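Local coordinates for protein 16S rRNA (adenine(1408)-N(1))-methyltransferase (Escherichia coli, PDB 3MTE) that methylates N1 of adenine 1408 in the 16S rRNA of assembled 30S subunits, using S-adenosylmethionine, and so confers resistance to several aminoglycosides, at residues I32-G37 / I104-P109; I55-V60 / V86-E91; T112-V117 / F140-S145. All coordinates share one frame; numbering follows the deposited sequence.

Contact 1: residues I32-G37 / I104-P109; sequences IDLGTG and ISILFP. With SAM (S-adenosylmethionine), chain C.
The cofactor cleft of a Rossmann-like methyltransferase opens where two parallel central strands part at their C-terminal ends, and here Asp33 and Ser105 sit side by side just before that split. Ser105 donates from N to Ile32 O and accepts at O from Leu34 N (both 2.9 Å). On the same face as Asp33, Ser105 OG donates a hydrogen bond to Asp33 OD1 at 2.7 Å, arriving above the carboxylate plane, 38° out of it. Thr36 OG1 donates to the other oxygen, Asp33 OD2, on the anti side but tilted from that plane, so both ends of the carboxylate are gripped. On the face away from Asp33, Leu34 and Ile106 run alongside each other, Leu34 CD2 lying 4.1 Å from Ile106 CD1. Past these pairs the strands diverge: one water accepts from Leu107 N at 2.7 Å and lies against Asp33 OD1 and Leu34 O, while a second bridges Gly35 O and Leu107 O. The amino nitrogen of S-adenosylmethionine donates to Gly35 O (2.8 Å) and Leu107 O (2.7 Å). Two carbonyl oxygens facing one nitrogen are consistent with a site suited to a charged ammonium group, with the buried Asp33 carboxylate probably adding to the favourable field.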
loop_
_atom_site.group_PDB
_atom_site.type_symbol
_atom_site.label_atom_id
_atom_site.label_comp_id
_atom_site.label_asym_id
_atom_site.label_seq_id
_atom_site.Cartn_x
_atom_site.Cartn_y
_atom_site.Cartn_z
ATOM N N ILE A 32 3.199 0.969 -6.619
ATOM C CA ILE A 32 1.927 1.432 -6.056
ATOM C C ILE A 32 1.855 1.085 -4.585
ATOM O O ILE A 32 2.081 -0.065 -4.207
ATOM C CB ILE A 32 0.702 0.815 -6.777
ATOM C CG1 ILE A 32 0.604 1.361 -8.205
ATOM C CG2 ILE A 32 -0.595 1.096 -5.978
ATOM C CD1 ILE A 32 -0.528 0.735 -9.015
ATOM N N ASP A 33 1.563 2.085 -3.759
ATOM C CA ASP A 33 1.360 1.866 -2.313
ATOM C C ASP A 33 -0.120 2.120 -2.010
ATOM O O ASP A 33 -0.606 3.249 -2.127
ATOM C CB ASP A 33 2.260 2.813 -1.516
ATOM C CG ASP A 33 2.182 2.586 -0.003
ATOM O OD1 ASP A 33 2.091 1.412 0.432
ATOM O OD2 ASP A 33 2.227 3.592 0.741
ATOM N N LEU A 34 -0.846 1.066 -1.633
ATOM C CA LEU A 34 -2.293 1.154 -1.437
ATOM C C LEU A 34 -2.621 1.436 0.029
ATOM O O LEU A 34 -2.116 0.757 0.921
ATOM C CB LEU A 34 -2.965 -0.152 -1.881
ATOM C CG LEU A 34 -4.484 -0.267 -1.685
ATOM C CD1 LEU A 34 -5.260 0.827 -2.443
ATOM C CD2 LEU A 34 -4.953 -1.658 -2.102
ATOM N N GLY A 35 -3.478 2.425 0.282
ATOM C CA GLY A 35 -3.753 2.844 1.649
ATOM C C GLY A 35 -2.513 3.514 2.209
ATOM O O GLY A 35 -2.019 3.152 3.297
ATOM N N THR A 36 -2.032 4.518 1.467
ATOM C CA THR A 36 -0.711 5.116 1.681
ATOM C C THR A 36 -0.640 6.036 2.902
ATOM O O THR A 36 0.445 6.261 3.459
ATOM C CB THR A 36 -0.187 5.836 0.382
ATOM O OG1 THR A 36 1.242 5.983 0.451
ATOM C CG2 THR A 36 -0.837 7.200 0.219
ATOM N N GLY A 37 -1.790 6.527 3.359
ATOM C CA GLY A 37 -1.834 7.263 4.624
ATOM C C GLY A 37 -1.386 8.713 4.448
ATOM O O GLY A 37 -1.934 9.425 3.607
ATOM N N ILE A 104 4.046 -3.582 -5.550
ATOM C CA ILE A 104 2.891 -3.024 -4.859
ATOM C C ILE A 104 2.968 -3.370 -3.380
ATOM O O ILE A 104 3.372 -4.476 -3.027
ATOM C CB ILE A 104 1.577 -3.530 -5.487
ATOM C CG1 ILE A 104 0.365 -3.108 -4.655
ATOM C CG2 ILE A 104 1.607 -5.046 -5.670
ATOM C CD1 ILE A 104 -0.913 -3.092 -5.464
ATOM N N SER A 105 2.615 -2.415 -2.522
ATOM C CA SER A 105 2.662 -2.626 -1.073
ATOM C C SER A 105 1.346 -2.226 -0.430
ATOM O O SER A 105 0.655 -1.297 -0.894
ATOM C CB SER A 105 3.808 -1.816 -0.460
ATOM O OG SER A 105 3.680 -0.435 -0.803
ATOM N N ILE A 106 0.988 -2.944 0.635
ATOM C CA ILE A 106 -0.041 -2.493 1.564
ATOM C C ILE A 106 0.618 -2.508 2.939
ATOM O O ILE A 106 0.940 -3.575 3.453
ATOM C CB ILE A 106 -1.283 -3.406 1.560
ATOM C CG1 ILE A 106 -1.848 -3.555 0.144
ATOM C CG2 ILE A 106 -2.357 -2.844 2.507
ATOM C CD1 ILE A 106 -3.041 -4.516 0.043
ATOM N N LEU A 107 0.866 -1.327 3.499
ATOM C CA LEU A 107 1.641 -1.202 4.738
ATOM C C LEU A 107 0.781 -0.729 5.901
ATOM O O LEU A 107 0.203 0.352 5.852
ATOM C CB LEU A 107 2.784 -0.205 4.554
ATOM C CG LEU A 107 3.717 -0.446 3.354
ATOM C CD1 LEU A 107 4.675 0.729 3.203
ATOM C CD2 LEU A 107 4.486 -1.751 3.529
ATOM N N PHE A 108 0.731 -1.542 6.951
ATOM C CA PHE A 108 -0.020 -1.227 8.157
ATOM C C PHE A 108 -1.477 -0.858 7.874
ATOM O O PHE A 108 -1.974 0.136 8.380
ATOM C CB PHE A 108 0.713 -0.142 8.958
ATOM C CG PHE A 108 2.175 -0.429 9.134
ATOM C CD1 PHE A 108 2.608 -1.377 10.058
ATOM C CD2 PHE A 108 3.125 0.219 8.347
ATOM C CE1 PHE A 108 3.966 -1.656 10.195
ATOM C CE2 PHE A 108 4.470 -0.053 8.494
ATOM C CZ PHE A 108 4.889 -0.999 9.417
ATOM N N PRO A 109 -2.170 -1.663 7.052
ATOM C CA PRO A 109 -3.578 -1.324 6.831
ATOM C C PRO A 109 -4.376 -1.478 8.118
ATOM O O PRO A 109 -3.974 -2.237 9.014
ATOM C CB PRO A 109 -4.039 -2.378 5.815
ATOM C CG PRO A 109 -3.148 -3.551 6.083
ATOM C CD PRO A 109 -1.807 -2.954 6.445
HETATM N N SAM C . 0.323 2.858 4.802
HETATM C CA SAM C . 0.093 3.810 5.884
HETATM C C SAM C . 1.339 3.974 6.743
HETATM O OXT SAM C . 2.248 3.145 6.688
HETATM C CB SAM C . -1.068 3.364 6.778
HETATM C CG SAM C . -1.811 4.548 7.380
HETATM S SD SAM C . -3.326 4.063 8.250
HETATM C CE SAM C . -2.704 2.791 9.365
HETATM C "C5'" SAM C . -4.222 3.042 7.061
HETATM C "C4'" SAM C . -4.662 3.813 5.806
HETATM O "O4'" SAM C . -5.454 2.941 5.027
HETATM C "C3'" SAM C . -5.505 5.049 6.086
HETATM O "O3'" SAM C . -4.954 6.162 5.427
HETATM C "C2'" SAM C . -6.842 4.780 5.420
HETATM O "O2'" SAM C . -7.435 5.944 4.864
HETATM C "C1'" SAM C . -6.467 3.712 4.398
HETATM N N9 SAM C . -7.639 2.880 4.080
HETATM C C8 SAM C . -8.596 2.409 4.943
HETATM N N7 SAM C . -9.495 1.698 4.218
HETATM C C5 SAM C . -9.118 1.717 2.921
HETATM C C6 SAM C . -9.665 1.174 1.768
HETATM N N6 SAM C . -10.792 0.462 1.828
HETATM N N1 SAM C . -9.023 1.367 0.570
HETATM C C2 SAM C . -7.860 2.110 0.485
HETATM N N3 SAM C . -7.325 2.650 1.637
HETATM C C4 SAM C . -7.951 2.456 2.822
HETATM O O HOH W 1 0.258 1.130 2.437
HETATM O O HOH W 2 -2.542 0.662 4.641
#

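Contact 2: residues I55-V60 / V86-E91; sequences IGIDPV and VIAAAE. With SAM (S-adenosylmethionine), chain C.
Ile57 and Val86 pair in parallel at the firm end of this contact, their side chains lying side by side. Val86 N donates to Gly56 O at 2.8 Å, and Val86 O receives Asp58 N almost head-on, with a C=O...N angle of 174°. Ile55 CG2 closes against Val86 CG2 at 3.7 Å, continuing this buried apolar edge. Beyond it the pairing slackens. Ala88 N reaches Asp58 O only at 3.3 Å, from above the carbonyl plane, and the partly exposed Pro59, Ala88 and Ala89 replace regular strand with loop. The loosened ends grip S-adenosylmethionine instead. With CG anti to the backbone N (chi1 -155°), Asp58 presents both oxygens to the ribose: OD1 takes O3' at 2.6 Å and OD2 takes O2' at 2.9 Å. OD2 also accepts Val60 N through its anti lone pair, an Asx turn that steadies the carboxylate. From segment 86-91, Ala90 N donates to adenine N1 (2.9 Å), and Glu91 OE2 accepts from N6. An acidic residue near the C-terminal end of strand 52-58 holding both ribose hydroxyls, with a backbone N-H reading the adenine edge, is the classic cofactor site of Rossmann-fold methyltransferases.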
loop_
_atom_site.group_PDB
_atom_site.type_symbol
_atom_site.label_atom_id
_atom_site.label_comp_id
_atom_site.label_asym_id
_atom_site.label_seq_id
_atom_site.Cartn_x
_atom_site.Cartn_y
_atom_site.Cartn_z
ATOM N N ILE A 55 3.189 5.770 -6.921
ATOM C CA ILE A 55 1.771 6.101 -6.842
ATOM C C ILE A 55 1.267 5.700 -5.462
ATOM O O ILE A 55 1.323 4.521 -5.098
ATOM C CB ILE A 55 0.972 5.351 -7.927
ATOM C CG1 ILE A 55 1.497 5.716 -9.321
ATOM C CG2 ILE A 55 -0.521 5.654 -7.820
ATOM C CD1 ILE A 55 0.953 4.817 -10.431
ATOM N N GLY A 56 0.808 6.680 -4.689
ATOM C CA GLY A 56 0.212 6.427 -3.383
ATOM C C GLY A 56 -1.292 6.606 -3.493
ATOM O O GLY A 56 -1.771 7.641 -3.956
ATOM N N ILE A 57 -2.038 5.582 -3.092
ATOM C CA ILE A 57 -3.492 5.600 -3.179
ATOM C C ILE A 57 -4.077 5.677 -1.778
ATOM O O ILE A 57 -3.710 4.872 -0.903
ATOM C CB ILE A 57 -4.021 4.301 -3.822
ATOM C CG1 ILE A 57 -3.379 4.080 -5.199
ATOM C CG2 ILE A 57 -5.531 4.343 -3.939
ATOM C CD1 ILE A 57 -3.847 2.820 -5.884
ATOM N N ASP A 58 -4.979 6.631 -1.563
ATOM C CA ASP A 58 -5.724 6.717 -0.300
ATOM C C ASP A 58 -7.089 7.348 -0.534
ATOM O O ASP A 58 -7.231 8.276 -1.349
ATOM C CB ASP A 58 -4.946 7.495 0.772
ATOM C CG ASP A 58 -5.351 7.094 2.201
ATOM O OD1 ASP A 58 -4.639 6.277 2.813
ATOM O OD2 ASP A 58 -6.397 7.568 2.703
ATOM N N PRO A 59 -8.113 6.840 0.164
ATOM C CA PRO A 59 -9.476 7.363 0.037
ATOM C C PRO A 59 -9.716 8.664 0.804
ATOM O O PRO A 59 -10.710 9.338 0.535
ATOM C CB PRO A 59 -10.345 6.235 0.629
ATOM C CG PRO A 59 -9.441 5.470 1.520
ATOM C CD PRO A 59 -8.070 5.545 0.870
ATOM N N VAL A 60 -8.839 9.008 1.743
ATOM C CA VAL A 60 -9.029 10.233 2.523
ATOM C C VAL A 60 -7.988 11.280 2.115
ATOM O O VAL A 60 -6.840 11.243 2.552
ATOM C CB VAL A 60 -8.959 9.963 4.040
ATOM C CG1 VAL A 60 -9.372 11.212 4.819
ATOM C CG2 VAL A 60 -9.861 8.769 4.402
ATOM N N VAL A 86 -3.217 9.234 -5.717
ATOM C CA VAL A 86 -4.516 8.918 -6.290
ATOM C C VAL A 86 -5.538 8.818 -5.170
ATOM O O VAL A 86 -5.291 8.155 -4.144
ATOM C CB VAL A 86 -4.452 7.604 -7.073
ATOM C CG1 VAL A 86 -5.834 7.144 -7.483
ATOM C CG2 VAL A 86 -3.554 7.770 -8.313
ATOM N N ILE A 87 -6.678 9.474 -5.356
ATOM C CA ILE A 87 -7.746 9.417 -4.361
ATOM C C ILE A 87 -8.745 8.329 -4.743
ATOM O O ILE A 87 -9.546 8.497 -5.655
ATOM C CB ILE A 87 -8.450 10.783 -4.189
ATOM C CG1 ILE A 87 -7.430 11.871 -3.817
ATOM C CG2 ILE A 87 -9.578 10.693 -3.160
ATOM C CD1 ILE A 87 -6.463 11.492 -2.681
ATOM N N ALA A 88 -8.666 7.189 -4.067
ATOM C CA ALA A 88 -9.539 6.066 -4.376
ATOM C C ALA A 88 -9.495 5.069 -3.233
ATOM O O ALA A 88 -8.596 5.117 -2.395
ATOM C CB ALA A 88 -9.105 5.390 -5.681
ATOM N N ALA A 89 -10.474 4.173 -3.205
ATOM C CA ALA A 89 -10.489 3.089 -2.234
ATOM C C ALA A 89 -10.248 1.746 -2.921
ATOM O O ALA A 89 -10.503 1.590 -4.122
ATOM C CB ALA A 89 -11.825 3.066 -1.489
ATOM N N ALA A 90 -9.791 0.774 -2.132
ATOM C CA ALA A 90 -9.564 -0.588 -2.601
ATOM C C ALA A 90 -10.785 -1.207 -3.276
ATOM O O ALA A 90 -10.640 -2.015 -4.193
ATOM C CB ALA A 90 -9.083 -1.480 -1.424
ATOM N N GLU A 91 -11.985 -0.833 -2.830
ATOM C CA GLU A 91 -13.218 -1.427 -3.361
ATOM C C GLU A 91 -13.600 -0.861 -4.713
ATOM O O GLU A 91 -14.481 -1.395 -5.386
ATOM C CB GLU A 91 -14.420 -1.207 -2.427
ATOM C CG GLU A 91 -14.159 -1.323 -0.954
ATOM C CD GLU A 91 -13.594 -0.038 -0.370
ATOM O OE1 GLU A 91 -14.359 0.896 -0.021
ATOM O OE2 GLU A 91 -12.378 0.029 -0.260
HETATM N N SAM C . 0.323 2.858 4.802
HETATM C CA SAM C . 0.093 3.810 5.884
HETATM C C SAM C . 1.339 3.974 6.743
HETATM O OXT SAM C . 2.248 3.145 6.688
HETATM C CB SAM C . -1.068 3.364 6.778
HETATM C CG SAM C . -1.811 4.548 7.380
HETATM S SD SAM C . -3.326 4.063 8.250
HETATM C CE SAM C . -2.704 2.791 9.365
HETATM C "C5'" SAM C . -4.222 3.042 7.061
HETATM C "C4'" SAM C . -4.662 3.813 5.806
HETATM O "O4'" SAM C . -5.454 2.941 5.027
HETATM C "C3'" SAM C . -5.505 5.049 6.086
HETATM O "O3'" SAM C . -4.954 6.162 5.427
HETATM C "C2'" SAM C . -6.842 4.780 5.420
HETATM O "O2'" SAM C . -7.435 5.944 4.864
HETATM C "C1'" SAM C . -6.467 3.712 4.398
HETATM N N9 SAM C . -7.639 2.880 4.080
HETATM C C8 SAM C . -8.596 2.409 4.943
HETATM N N7 SAM C . -9.495 1.698 4.218
HETATM C C5 SAM C . -9.118 1.717 2.921
HETATM C C6 SAM C . -9.665 1.174 1.768
HETATM N N6 SAM C . -10.792 0.462 1.828
HETATM N N1 SAM C . -9.023 1.367 0.570
HETATM C C2 SAM C . -7.860 2.110 0.485
HETATM N N3 SAM C . -7.325 2.650 1.637
HETATM C C4 SAM C . -7.951 2.456 2.822
#

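Contact 3: residues T112-V117 / F140-S145; sequences TLLEYV and FVTTYS. With SAM (S-adenosylmethionine), chain C.
Helix 111-118 lies over strand 136-142 with the axes of their facing parts, 112-117 and 140-142, 10.2 Å apart at closest and their directions 117° from each other, a separation bridged mainly by side chains. Leu114 and Val117, one helical turn apart, both point toward the strand, and the alternate residues Phe140 and Thr142 point back. Thr142 lies between the two helix residues: its methyl CG2 is 3.8 Å from Leu114 CD1 and 4.0 Å from Val117 CG1. That methyl stands anti to the carbonyl carbon of its own residue, while OG1 occupies the place between N and the carbonyl carbon (chi1 56°); this rotation leaves the methyl, not the hydroxyl, facing Leu114 and Val117. The other branch of Leu114, CD2, lies 3.9 Å from Thr143 O. At the far end, Val117 CG1 is 4.0 Å from CD2 of the Phe140 ring, which it approaches obliquely. CG1 lies anti to the backbone N of Val117 (chi1 168°), and this one methyl serves Phe140 and Thr142 together. The contact is thus buried and apolar, made of a few side chains, branched and aromatic, fitted against one another. Leu113, part of the cofactor pocket, turns to the adenine instead, with its CB 3.8 Å from N7. Ile106 of strand 101-107 also touches Leu113, Val117 and Phe140, extending the apolar layer to the next strand. Helix 147-155 adjoins Leu114 and Glu115, while strand 212-219 pairs with strand 136-142 along its other edge.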
loop_
_atom_site.group_PDB
_atom_site.type_symbol
_atom_site.label_atom_id
_atom_site.label_comp_id
_atom_site.label_asym_id
_atom_site.label_seq_id
_atom_site.Cartn_x
_atom_site.Cartn_y
_atom_site.Cartn_z
ATOM N N THR A 112 -11.334 -1.803 7.489
ATOM C CA THR A 112 -11.838 -2.678 6.443
ATOM C C THR A 112 -10.744 -3.209 5.524
ATOM O O THR A 112 -10.779 -4.378 5.138
ATOM C CB THR A 112 -12.951 -1.996 5.632
ATOM O OG1 THR A 112 -12.450 -0.776 5.048
ATOM C CG2 THR A 112 -14.114 -1.695 6.564
ATOM N N LEU A 113 -9.764 -2.372 5.213
ATOM C CA LEU A 113 -8.643 -2.791 4.364
ATOM C C LEU A 113 -7.854 -3.925 5.012
ATOM O O LEU A 113 -7.435 -4.880 4.348
ATOM C CB LEU A 113 -7.693 -1.627 4.098
ATOM C CG LEU A 113 -6.526 -1.922 3.148
ATOM C CD1 LEU A 113 -7.034 -2.411 1.782
ATOM C CD2 LEU A 113 -5.628 -0.692 2.982
ATOM N N LEU A 114 -7.633 -3.814 6.312
ATOM C CA LEU A 114 -6.934 -4.889 7.010
ATOM C C LEU A 114 -7.732 -6.180 6.906
ATOM O O LEU A 114 -7.171 -7.247 6.666
ATOM C CB LEU A 114 -6.686 -4.511 8.469
ATOM C CG LEU A 114 -6.047 -5.595 9.348
ATOM C CD1 LEU A 114 -4.635 -5.951 8.863
ATOM C CD2 LEU A 114 -6.031 -5.139 10.814
ATOM N N GLU A 115 -9.051 -6.093 7.064
ATOM C CA GLU A 115 -9.884 -7.282 6.956
ATOM C C GLU A 115 -9.772 -7.918 5.567
ATOM O O GLU A 115 -9.744 -9.140 5.448
ATOM C CB GLU A 115 -11.350 -6.963 7.276
ATOM C CG GLU A 115 -11.597 -6.681 8.760
ATOM C CD GLU A 115 -13.070 -6.491 9.074
ATOM O OE1 GLU A 115 -13.466 -6.691 10.249
ATOM O OE2 GLU A 115 -13.831 -6.160 8.141
ATOM N N TYR A 116 -9.699 -7.086 4.533
ATOM C CA TYR A 116 -9.601 -7.598 3.163
ATOM C C TYR A 116 -8.309 -8.388 2.987
ATOM O O TYR A 116 -8.275 -9.382 2.261
ATOM C CB TYR A 116 -9.605 -6.468 2.129
ATOM C CG TYR A 116 -10.821 -5.558 2.093
ATOM C CD1 TYR A 116 -12.079 -6.016 2.456
ATOM C CD2 TYR A 116 -10.705 -4.245 1.626
ATOM C CE1 TYR A 116 -13.183 -5.184 2.402
ATOM C CE2 TYR A 116 -11.813 -3.401 1.562
ATOM C CZ TYR A 116 -13.043 -3.883 1.954
ATOM O OH TYR A 116 -14.137 -3.064 1.900
ATOM N N VAL A 117 -7.247 -7.929 3.647
ATOM C CA VAL A 117 -5.937 -8.566 3.529
ATOM C C VAL A 117 -5.881 -9.879 4.294
ATOM O O VAL A 117 -5.350 -10.878 3.793
ATOM C CB VAL A 117 -4.792 -7.625 3.998
ATOM C CG1 VAL A 117 -3.491 -8.400 4.143
ATOM C CG2 VAL A 117 -4.604 -6.492 2.993
ATOM N N PHE A 140 2.682 -7.228 2.042
ATOM C CA PHE A 140 1.633 -6.752 2.922
ATOM C C PHE A 140 2.229 -6.796 4.328
ATOM O O PHE A 140 2.726 -7.845 4.759
ATOM C CB PHE A 140 0.425 -7.694 2.904
ATOM C CG PHE A 140 -0.180 -7.929 1.526
ATOM C CD1 PHE A 140 -0.111 -6.950 0.533
ATOM C CD2 PHE A 140 -0.850 -9.115 1.254
ATOM C CE1 PHE A 140 -0.685 -7.168 -0.726
ATOM C CE2 PHE A 140 -1.423 -9.349 -0.001
ATOM C CZ PHE A 140 -1.351 -8.370 -0.984
ATOM N N VAL A 141 2.211 -5.675 5.037
ATOM C CA VAL A 141 2.739 -5.662 6.409
ATOM C C VAL A 141 1.594 -5.341 7.362
ATOM O O VAL A 141 0.975 -4.292 7.242
ATOM C CB VAL A 141 3.877 -4.643 6.559
ATOM C CG1 VAL A 141 4.381 -4.612 7.988
ATOM C CG2 VAL A 141 5.038 -4.997 5.597
ATOM N N THR A 142 1.291 -6.258 8.284
ATOM C CA THR A 142 0.084 -6.123 9.094
ATOM C C THR A 142 0.361 -6.219 10.588
ATOM O O THR A 142 1.335 -6.844 11.002
ATOM C CB THR A 142 -0.939 -7.222 8.751
ATOM O OG1 THR A 142 -0.321 -8.496 8.918
ATOM C CG2 THR A 142 -1.423 -7.081 7.288
ATOM N N THR A 143 -0.526 -5.597 11.363
ATOM C CA THR A 143 -0.531 -5.653 12.820
ATOM C C THR A 143 -1.903 -5.103 13.257
ATOM O O THR A 143 -2.575 -4.410 12.477
ATOM C CB THR A 143 0.605 -4.788 13.405
ATOM O OG1 THR A 143 0.710 -5.016 14.820
ATOM C CG2 THR A 143 0.340 -3.303 13.153
ATOM N N TYR A 144 -2.349 -5.412 14.471
ATOM C CA TYR A 144 -3.562 -4.779 14.979
ATOM C C TYR A 144 -3.226 -3.350 15.361
ATOM O O TYR A 144 -2.191 -3.105 15.968
ATOM C CB TYR A 144 -4.109 -5.518 16.205
ATOM C CG TYR A 144 -4.579 -6.925 15.937
ATOM C CD1 TYR A 144 -5.664 -7.172 15.107
ATOM C CD2 TYR A 144 -3.955 -8.012 16.550
ATOM C CE1 TYR A 144 -6.107 -8.466 14.872
ATOM C CE2 TYR A 144 -4.397 -9.303 16.326
ATOM C CZ TYR A 144 -5.470 -9.525 15.485
ATOM O OH TYR A 144 -5.904 -10.813 15.261
ATOM N N SER A 145 -4.086 -2.400 14.994
ATOM C CA SER A 145 -3.835 -0.989 15.291
ATOM C C SER A 145 -3.920 -0.689 16.783
ATOM O O SER A 145 -3.185 0.151 17.298
ATOM C CB SER A 145 -4.839 -0.096 14.556
ATOM O OG SER A 145 -4.732 -0.268 13.154
HETATM N N SAM C . 0.323 2.858 4.802
HETATM C CA SAM C . 0.093 3.810 5.884
HETATM C C SAM C . 1.339 3.974 6.743
HETATM O OXT SAM C . 2.248 3.145 6.688
HETATM C CB SAM C . -1.068 3.364 6.778
HETATM C CG SAM C . -1.811 4.548 7.380
HETATM S SD SAM C . -3.326 4.063 8.250
HETATM C CE SAM C . -2.704 2.791 9.365
HETATM C "C5'" SAM C . -4.222 3.042 7.061
HETATM C "C4'" SAM C . -4.662 3.813 5.806
HETATM O "O4'" SAM C . -5.454 2.941 5.027
HETATM C "C3'" SAM C . -5.505 5.049 6.086
HETATM O "O3'" SAM C . -4.954 6.162 5.427
HETATM C "C2'" SAM C . -6.842 4.780 5.420
HETATM O "O2'" SAM C . -7.435 5.944 4.864
HETATM C "C1'" SAM C . -6.467 3.712 4.398
HETATM N N9 SAM C . -7.639 2.880 4.080
HETATM C C8 SAM C . -8.596 2.409 4.943
HETATM N N7 SAM C . -9.495 1.698 4.218
HETATM C C5 SAM C . -9.118 1.717 2.921
HETATM C C6 SAM C . -9.665 1.174 1.768
HETATM N N6 SAM C . -10.792 0.462 1.828
HETATM N N1 SAM C . -9.023 1.367 0.570
HETATM C C2 SAM C . -7.860 2.110 0.485
HETATM N N3 SAM C . -7.325 2.650 1.637
HETATM C C4 SAM C . -7.951 2.456 2.822
#

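After the small sheet of strands 5-8 and 11-14 and helix 17-24, strand 29-34 opens the main sheet, and contact 1 closes a long loop back to it from strand 101-107. Nested inside that loop, contact 2 joins strands 52-58 and 83-87 through helix 65-71, a beta-alpha-beta unit at one edge of the sheet. Strand 52-58 also pairs with strand 29-34, Asp33 bonding to Ile55 and Ile57, so contacts 1 and 2 share one continuous sheet. Contact 3 follows in series, closing the shorter loop from helix 111-118 to strand 136-142, which in turn pairs with strand 101-107. All three contacts border the same S-adenosylmethionine, contact 1 lying centrally in the sheet.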